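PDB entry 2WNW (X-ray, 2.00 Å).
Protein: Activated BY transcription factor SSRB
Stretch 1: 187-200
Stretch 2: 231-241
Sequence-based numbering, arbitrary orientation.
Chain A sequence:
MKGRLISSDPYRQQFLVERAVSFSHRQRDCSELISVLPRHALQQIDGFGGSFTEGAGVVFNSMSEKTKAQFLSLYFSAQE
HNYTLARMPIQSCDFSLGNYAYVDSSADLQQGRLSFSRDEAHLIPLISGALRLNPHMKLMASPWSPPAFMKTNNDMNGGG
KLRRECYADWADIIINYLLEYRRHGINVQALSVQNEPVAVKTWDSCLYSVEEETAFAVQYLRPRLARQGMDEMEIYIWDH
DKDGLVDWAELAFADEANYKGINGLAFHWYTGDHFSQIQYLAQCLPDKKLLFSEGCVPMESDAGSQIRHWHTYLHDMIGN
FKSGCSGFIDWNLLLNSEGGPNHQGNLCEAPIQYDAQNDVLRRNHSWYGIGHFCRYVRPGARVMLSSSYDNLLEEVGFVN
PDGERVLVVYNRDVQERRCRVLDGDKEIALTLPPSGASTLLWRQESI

Stretch 1, residues 187-200: NVQALSVQNEPVAV
Stretch 2, residues 231-241: DEMEIYIWDHD

Two neighbouring parallel strands run side by side, Ala190 to Ser192 pairing with Glu234 to Tyr236, their axes 4.6 Å apart at closest approach and inclined by 24°. The register pairs Ala190 with Glu234, Leu191 with Ile235 and Ser192 with Tyr236, at CA-CA distances of 4.5, 4.9 and 4.5 Å. The hydrogen bonds alternate in the parallel manner: Glu234 N donates to Gln189 O (3.0 Å), Leu191 N to Glu234 O (2.9 Å) and Tyr236 N to Leu191 O (2.8 Å), followed by a weak bond from Val193 N to Tyr236 O (3.3 Å).

Met233, covered over 80 Å², closes the upstream end. Its t, p, p side chain leaves sideways (phi/psi -60/136), yet its end comes back to stretch 1: SD lies 3.4 Å from Ala190 N, and CE is 4.2 Å from Val188 CG1. Leu191 (77 Å²; phi/psi -141/159; m, t) is held by its two backbone bonds, shares its sheet face with Ile235 and brings CG to 3.9 Å from Met233 SD. On the other face, Ala190 CB meets the edge of the Tyr236 ring, 4.0 Å from CE2. A water bridges the two backbones, donating to Gln189 O (2.7 Å) and Glu232 O (2.6 Å).

Asp239 (79 Å²) joins the second stretch to the first beyond the paired residues. Positive phi at Trp238 (76/-80) and Asp239 (52/48) breaks the extended course, and the t side chain of Asp239 points toward stretch 1, where Ser192 OG (chi1 p) donates to Asp239 OD2 at 2.7 Å. Its backbone contributes as well, Asp239 O accepting from Glu196 N at 2.9 Å.

Glu196, itself at 43/64, begins a type I turn to Ala199, closed by Ala199 N to Glu196 O (3.0 Å). The His240 ring (chi1 t, chi2 41°) packs against this turn, with CD2 3.4 Å from Val198 CG2 and CE1 3.9 Å from Ala199 CB.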

# COMPACT_ATOMS: atom_id res chain seq x y z
N ASN A 187 22.65 -10.84 -27.19
CA ASN A 187 21.30 -11.35 -27.33
C ASN A 187 20.31 -10.50 -26.54
O ASN A 187 20.55 -10.16 -25.38
CB ASN A 187 21.22 -12.80 -26.86
CG ASN A 187 22.15 -13.71 -27.65
OD1 ASN A 187 22.07 -13.78 -28.87
ND2 ASN A 187 23.02 -14.42 -26.95
N VAL A 188 19.21 -10.15 -27.19
CA VAL A 188 18.17 -9.35 -26.56
C VAL A 188 17.02 -10.27 -26.19
O VAL A 188 16.64 -11.15 -26.97
CB VAL A 188 17.69 -8.25 -27.54
CG1 VAL A 188 16.56 -7.43 -26.92
CG2 VAL A 188 18.86 -7.34 -27.90
N GLN A 189 16.46 -10.08 -25.00
CA GLN A 189 15.36 -10.92 -24.55
C GLN A 189 14.06 -10.17 -24.38
O GLN A 189 13.01 -10.77 -24.15
CB GLN A 189 15.72 -11.62 -23.24
CG GLN A 189 16.98 -12.46 -23.31
CD GLN A 189 17.24 -13.23 -22.03
OE1 GLN A 189 18.36 -13.63 -21.74
NE2 GLN A 189 16.18 -13.45 -21.25
N ALA A 190 14.11 -8.84 -24.48
CA ALA A 190 12.90 -8.05 -24.31
C ALA A 190 12.91 -6.78 -25.15
O ALA A 190 13.97 -6.23 -25.46
CB ALA A 190 12.70 -7.69 -22.85
N LEU A 191 11.71 -6.32 -25.51
CA LEU A 191 11.54 -5.11 -26.29
C LEU A 191 10.33 -4.34 -25.76
O LEU A 191 9.48 -4.90 -25.09
CB LEU A 191 11.22 -5.45 -27.75
CG LEU A 191 12.18 -6.26 -28.61
CD1 LEU A 191 11.46 -6.71 -29.88
CD2 LEU A 191 13.39 -5.41 -28.94
N SER A 192 10.30 -3.05 -26.05
CA SER A 192 9.12 -2.26 -25.74
C SER A 192 8.84 -1.69 -27.13
O SER A 192 9.77 -1.56 -27.94
CB SER A 192 9.39 -1.15 -24.71
OG SER A 192 10.14 -0.07 -25.24
N VAL A 193 7.59 -1.41 -27.45
CA VAL A 193 7.25 -0.88 -28.76
C VAL A 193 7.78 0.53 -28.98
O VAL A 193 8.30 0.85 -30.05
CB VAL A 193 5.72 -0.86 -28.98
CG1 VAL A 193 5.37 -0.05 -30.22
CG2 VAL A 193 5.20 -2.28 -29.12
N GLN A 194 7.64 1.36 -27.96
CA GLN A 194 8.07 2.75 -28.04
C GLN A 194 8.20 3.37 -26.66
O GLN A 194 7.36 3.14 -25.78
CB GLN A 194 7.04 3.54 -28.86
CG GLN A 194 7.16 5.05 -28.77
CD GLN A 194 8.39 5.58 -29.47
OE1 GLN A 194 8.74 5.13 -30.56
NE2 GLN A 194 9.03 6.58 -28.87
N ASN A 195 9.25 4.15 -26.47
CA ASN A 195 9.47 4.84 -25.21
C ASN A 195 8.45 5.98 -25.13
O ASN A 195 8.35 6.78 -26.06
CB ASN A 195 10.89 5.42 -25.17
CG ASN A 195 11.15 6.25 -23.93
OD1 ASN A 195 11.19 5.74 -22.81
ND2 ASN A 195 11.33 7.56 -24.12
N GLU A 196 7.68 6.02 -24.04
CA GLU A 196 6.70 7.08 -23.83
C GLU A 196 5.89 7.42 -25.08
O GLU A 196 5.94 8.55 -25.58
CB GLU A 196 7.42 8.34 -23.33
CG GLU A 196 8.24 8.13 -22.07
CD GLU A 196 8.85 9.42 -21.54
OE1 GLU A 196 8.12 10.43 -21.45
OE2 GLU A 196 10.05 9.43 -21.21
N PRO A 197 5.09 6.46 -25.58
CA PRO A 197 4.25 6.61 -26.78
C PRO A 197 3.20 7.71 -26.79
O PRO A 197 2.60 7.97 -27.83
CB PRO A 197 3.63 5.22 -26.93
CG PRO A 197 3.53 4.74 -25.50
CD PRO A 197 4.86 5.16 -24.93
N VAL A 198 2.97 8.36 -25.66
CA VAL A 198 1.98 9.43 -25.62
C VAL A 198 2.62 10.78 -25.33
O VAL A 198 1.92 11.77 -25.15
CB VAL A 198 0.90 9.16 -24.53
CG1 VAL A 198 0.19 7.85 -24.81
CG2 VAL A 198 1.54 9.15 -23.15
N ALA A 199 3.95 10.83 -25.32
CA ALA A 199 4.63 12.08 -25.01
C ALA A 199 5.53 12.67 -26.09
O ALA A 199 6.44 12.02 -26.60
CB ALA A 199 5.44 11.91 -23.73
N VAL A 200 5.26 13.92 -26.42
CA VAL A 200 6.07 14.64 -27.40
C VAL A 200 7.24 15.23 -26.61
O VAL A 200 7.04 15.82 -25.55
CB VAL A 200 5.28 15.80 -28.04
CG1 VAL A 200 6.21 16.59 -28.96
CG2 VAL A 200 4.08 15.27 -28.82
N ASP A 231 10.89 -16.46 -30.95
CA ASP A 231 9.58 -16.62 -30.32
C ASP A 231 9.51 -16.23 -28.85
O ASP A 231 8.54 -15.62 -28.40
CB ASP A 231 9.13 -18.08 -30.45
CG ASP A 231 9.08 -18.54 -31.90
OD1 ASP A 231 8.00 -18.47 -32.51
OD2 ASP A 231 10.14 -18.96 -32.41
N GLU A 232 10.55 -16.57 -28.09
CA GLU A 232 10.60 -16.30 -26.66
C GLU A 232 10.82 -14.85 -26.25
O GLU A 232 10.87 -14.53 -25.07
CB GLU A 232 11.66 -17.19 -26.01
CG GLU A 232 11.37 -18.67 -26.18
CD GLU A 232 12.43 -19.56 -25.54
OE1 GLU A 232 12.26 -20.79 -25.58
OE2 GLU A 232 13.42 -19.01 -25.01
N MET A 233 10.94 -13.96 -27.24
CA MET A 233 11.14 -12.54 -26.97
C MET A 233 9.96 -11.98 -26.17
O MET A 233 8.81 -12.28 -26.46
CB MET A 233 11.23 -11.78 -28.30
CG MET A 233 11.44 -10.28 -28.16
SD MET A 233 13.10 -9.90 -27.58
CE MET A 233 14.03 -10.02 -29.12
N GLU A 234 10.25 -11.18 -25.15
CA GLU A 234 9.18 -10.57 -24.37
C GLU A 234 8.91 -9.20 -24.97
O GLU A 234 9.84 -8.52 -25.40
CB GLU A 234 9.57 -10.38 -22.89
CG GLU A 234 9.89 -11.65 -22.11
CD GLU A 234 10.00 -11.38 -20.62
OE1 GLU A 234 10.28 -10.22 -20.23
OE2 GLU A 234 9.82 -12.33 -19.83
N ILE A 235 7.64 -8.80 -25.01
CA ILE A 235 7.28 -7.49 -25.53
C ILE A 235 6.48 -6.74 -24.48
O ILE A 235 5.49 -7.26 -23.94
CB ILE A 235 6.45 -7.58 -26.82
CG1 ILE A 235 7.29 -8.22 -27.94
CG2 ILE A 235 6.01 -6.18 -27.25
CD1 ILE A 235 6.54 -8.36 -29.27
N TYR A 236 6.91 -5.52 -24.18
CA TYR A 236 6.24 -4.66 -23.20
C TYR A 236 5.63 -3.45 -23.89
O TYR A 236 6.15 -2.98 -24.91
CB TYR A 236 7.24 -4.17 -22.14
CG TYR A 236 7.76 -5.25 -21.22
CD1 TYR A 236 7.17 -5.47 -19.97
CD2 TYR A 236 8.81 -6.08 -21.61
CE1 TYR A 236 7.62 -6.49 -19.14
CE2 TYR A 236 9.27 -7.10 -20.78
CZ TYR A 236 8.67 -7.30 -19.55
OH TYR A 236 9.11 -8.32 -18.74
N ILE A 237 4.53 -2.95 -23.34
CA ILE A 237 3.87 -1.77 -23.88
C ILE A 237 3.83 -0.70 -22.78
O ILE A 237 4.27 -0.94 -21.65
CB ILE A 237 2.44 -2.07 -24.38
CG1 ILE A 237 1.60 -2.70 -23.27
CG2 ILE A 237 2.51 -3.01 -25.60
CD1 ILE A 237 0.14 -2.89 -23.66
N TRP A 238 3.29 0.47 -23.13
CA TRP A 238 3.18 1.64 -22.26
C TRP A 238 4.55 2.31 -22.15
O TRP A 238 4.80 3.30 -22.83
CB TRP A 238 2.65 1.30 -20.86
CG TRP A 238 2.43 2.52 -19.97
CD1 TRP A 238 2.88 2.70 -18.69
CD2 TRP A 238 1.70 3.72 -20.31
NE1 TRP A 238 2.48 3.93 -18.22
CE2 TRP A 238 1.76 4.57 -19.18
CE3 TRP A 238 1.00 4.15 -21.44
CZ2 TRP A 238 1.14 5.83 -19.16
CZ3 TRP A 238 0.39 5.40 -21.43
CH2 TRP A 238 0.47 6.23 -20.29
N ASP A 239 5.42 1.76 -21.31
CA ASP A 239 6.78 2.30 -21.15
C ASP A 239 6.70 3.80 -20.87
O ASP A 239 7.40 4.61 -21.49
CB ASP A 239 7.59 2.04 -22.44
CG ASP A 239 9.09 1.94 -22.19
OD1 ASP A 239 9.53 2.09 -21.03
OD2 ASP A 239 9.83 1.69 -23.16
N HIS A 240 5.83 4.17 -19.93
CA HIS A 240 5.64 5.56 -19.57
C HIS A 240 5.34 5.64 -18.07
O HIS A 240 5.44 4.64 -17.36
CB HIS A 240 4.49 6.14 -20.41
CG HIS A 240 4.42 7.64 -20.40
ND1 HIS A 240 5.54 8.45 -20.48
CD2 HIS A 240 3.36 8.48 -20.37
CE1 HIS A 240 5.17 9.71 -20.49
NE2 HIS A 240 3.85 9.76 -20.43
N ASP A 241 4.96 6.82 -17.58
CA ASP A 241 4.72 6.99 -16.15
C ASP A 241 3.56 6.20 -15.55
O ASP A 241 2.62 5.81 -16.24
CB ASP A 241 4.57 8.48 -15.86
CG ASP A 241 5.71 9.29 -16.46
OD1 ASP A 241 6.88 8.90 -16.24
OD2 ASP A 241 5.44 10.29 -17.15
O HOH W 1 12.69 -13.44 -23.60